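Local coordinates for Spermidine/putrescine ABC transporter, periplasmic binding protein (Treponema pallidum, PDB 2V84) that probably binds polyamines such as spermidine and putrescine in the periplasm as the receptor of an ABC transporter, at residues 115-120 with 257-262. Numbering follows the deposited sequence.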
loop_
_atom_site.group_PDB
_atom_site.type_symbol
_atom_site.label_atom_id
_atom_site.label_comp_id
_atom_site.label_asym_id
_atom_site.label_seq_id
_atom_site.Cartn_x
_atom_site.Cartn_y
_atom_site.Cartn_z
ATOM N N ILE A 115 -9.435 10.886 -2.646
ATOM C CA ILE A 115 -9.877 9.669 -3.332
ATOM C C ILE A 115 -10.701 9.950 -4.587
ATOM O O ILE A 115 -11.858 9.540 -4.683
ATOM C CB ILE A 115 -10.606 8.664 -2.378
ATOM C CG1 ILE A 115 -11.834 9.269 -1.705
ATOM C CG2 ILE A 115 -9.640 8.114 -1.331
ATOM C CD1 ILE A 115 -12.859 8.227 -1.245
ATOM N N ALA A 116 -10.080 10.640 -5.550
ATOM C CA ALA A 116 -10.764 11.065 -6.780
ATOM C C ALA A 116 -11.192 9.922 -7.723
ATOM O O ALA A 116 -11.991 10.152 -8.625
ATOM C CB ALA A 116 -9.925 12.105 -7.533
ATOM N N TYR A 117 -10.675 8.710 -7.522
ATOM C CA TYR A 117 -11.126 7.550 -8.312
ATOM C C TYR A 117 -12.583 7.167 -7.967
ATOM O O TYR A 117 -13.286 6.574 -8.795
ATOM C CB TYR A 117 -10.186 6.346 -8.108
ATOM C CG TYR A 117 -10.001 6.005 -6.658
ATOM C CD1 TYR A 117 -10.932 5.203 -5.977
ATOM C CD2 TYR A 117 -8.925 6.525 -5.943
ATOM C CE1 TYR A 117 -10.790 4.935 -4.633
ATOM C CE2 TYR A 117 -8.777 6.255 -4.599
ATOM C CZ TYR A 117 -9.699 5.455 -3.961
ATOM O OH TYR A 117 -9.564 5.209 -2.625
ATOM N N ASP A 118 -13.027 7.521 -6.753
ATOM C CA ASP A 118 -14.372 7.162 -6.255
ATOM C C ASP A 118 -14.751 8.041 -5.051
ATOM O O ASP A 118 -14.902 7.545 -3.920
ATOM C CB ASP A 118 -14.389 5.680 -5.871
ATOM C CG ASP A 118 -15.786 5.120 -5.720
ATOM O OD1 ASP A 118 -16.673 5.446 -6.537
ATOM O OD2 ASP A 118 -15.988 4.347 -4.769
ATOM N N PRO A 119 -14.899 9.355 -5.283
ATOM C CA PRO A 119 -14.983 10.370 -4.232
ATOM C C PRO A 119 -16.181 10.243 -3.289
ATOM O O PRO A 119 -16.116 10.705 -2.135
ATOM C CB PRO A 119 -15.076 11.679 -5.035
ATOM C CG PRO A 119 -15.637 11.258 -6.327
ATOM C CD PRO A 119 -15.014 9.966 -6.623
ATOM N N LYS A 120 -17.265 9.646 -3.776
ATOM C CA LYS A 120 -18.478 9.490 -2.975
ATOM C C LYS A 120 -18.582 8.069 -2.413
ATOM O O LYS A 120 -19.585 7.715 -1.788
ATOM C CB LYS A 120 -19.737 9.879 -3.774
ATOM C CG LYS A 120 -19.693 11.310 -4.346
ATOM C CD LYS A 120 -21.029 11.736 -4.954
ATOM C CE LYS A 120 -21.003 13.207 -5.381
ATOM N NZ LYS A 120 -22.283 13.654 -6.033
ATOM N N VAL A 257 -3.616 4.109 -1.493
ATOM C CA VAL A 257 -4.832 3.880 -0.710
ATOM C C VAL A 257 -5.450 2.543 -1.147
ATOM O O VAL A 257 -5.673 2.319 -2.326
ATOM C CB VAL A 257 -5.868 5.041 -0.803
ATOM C CG1 VAL A 257 -6.188 5.377 -2.269
ATOM C CG2 VAL A 257 -7.122 4.683 0.010
ATOM N N ASP A 258 -5.662 1.662 -0.172
ATOM C CA ASP A 258 -6.376 0.382 -0.361
ATOM C C ASP A 258 -7.824 0.545 0.128
ATOM O O ASP A 258 -8.051 1.297 1.067
ATOM C CB ASP A 258 -5.694 -0.694 0.481
ATOM C CG ASP A 258 -4.318 -1.093 -0.064
ATOM O OD1 ASP A 258 -4.155 -1.102 -1.286
ATOM O OD2 ASP A 258 -3.416 -1.434 0.744
ATOM N N SER A 259 -8.781 -0.150 -0.496
ATOM C CA SER A 259 -10.231 0.040 -0.249
ATOM C C SER A 259 -10.947 -1.273 -0.242
ATOM O O SER A 259 -10.537 -2.169 -0.963
ATOM C CB SER A 259 -10.868 0.834 -1.387
ATOM O OG SER A 259 -10.430 2.169 -1.339
ATOM N N PHE A 260 -12.041 -1.370 0.516
ATOM C CA PHE A 260 -13.014 -2.446 0.361
ATOM C C PHE A 260 -13.845 -2.197 -0.884
ATOM O O PHE A 260 -14.360 -1.084 -1.114
ATOM C CB PHE A 260 -14.025 -2.479 1.506
ATOM C CG PHE A 260 -13.475 -2.917 2.846
ATOM C CD1 PHE A 260 -13.213 -4.253 3.113
ATOM C CD2 PHE A 260 -13.296 -1.976 3.861
ATOM C CE1 PHE A 260 -12.750 -4.672 4.362
ATOM C CE2 PHE A 260 -12.851 -2.386 5.126
ATOM C CZ PHE A 260 -12.577 -3.733 5.378
ATOM N N CYS A 261 -14.012 -3.253 -1.675
ATOM C CA CYS A 261 -14.913 -3.207 -2.814
ATOM C C CYS A 261 -15.753 -4.462 -2.807
ATOM O O CYS A 261 -15.323 -5.504 -2.274
ATOM C CB CYS A 261 -14.123 -3.120 -4.130
ATOM S SG CYS A 261 -13.138 -1.639 -4.263
ATOM N N ILE A 262 -16.944 -4.375 -3.404
ATOM C CA ILE A 262 -17.797 -5.550 -3.489
ATOM C C ILE A 262 -17.732 -6.082 -4.926
ATOM O O ILE A 262 -18.182 -5.398 -5.854
ATOM C CB ILE A 262 -19.260 -5.215 -3.067
ATOM C CG1 ILE A 262 -19.340 -4.898 -1.559
ATOM C CG2 ILE A 262 -20.206 -6.371 -3.464
ATOM C CD1 ILE A 262 -20.712 -4.339 -1.136
HETATM O O HOH W 1 -11.752 4.369 -1.539
#
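Ile115 and Val257 face each other across a backbone separation of 8.1 Å between their CA atoms, the first opening a type I beta turn that runs to Asp118, the second lying on strand 254-260. Such a gap is too wide for direct backbone pairing, and it illustrates how one long side chain can join a loop to a sheet. Tyr117, inside the turn, does the reaching. Its CG sits between the backbone N and the carbonyl carbon (chi1 54°), which folds the ring back over the turn, with the carbonyl carbon of Ile115 4.0 Å above one face near the rim, while the phenol end extends to the strand. There CE2 lies 3.6 Å from Val257 CG1, and the same methyl is 3.4 Å from Tyr117 OH; Val257 approaches from the opposite direction and meets the ring obliquely. In this periplasmic solute-binding protein the turn belongs to the loop leading from helix 109-114 into strand 125-137, the antiparallel neighbour of strand 254-260. One water bridges the two hydroxyls: it is hydrogen-bonded to Tyr117 OH at 2.6 Å and donates a hydrogen bond to Ser259 OG, also at 2.6 Å. Val84 and Ser85 of helix 81-89 also touch Tyr117, and Lys88 of that helix holds the turn by a hydrogen bond to Tyr117 O and a salt bridge to Asp118.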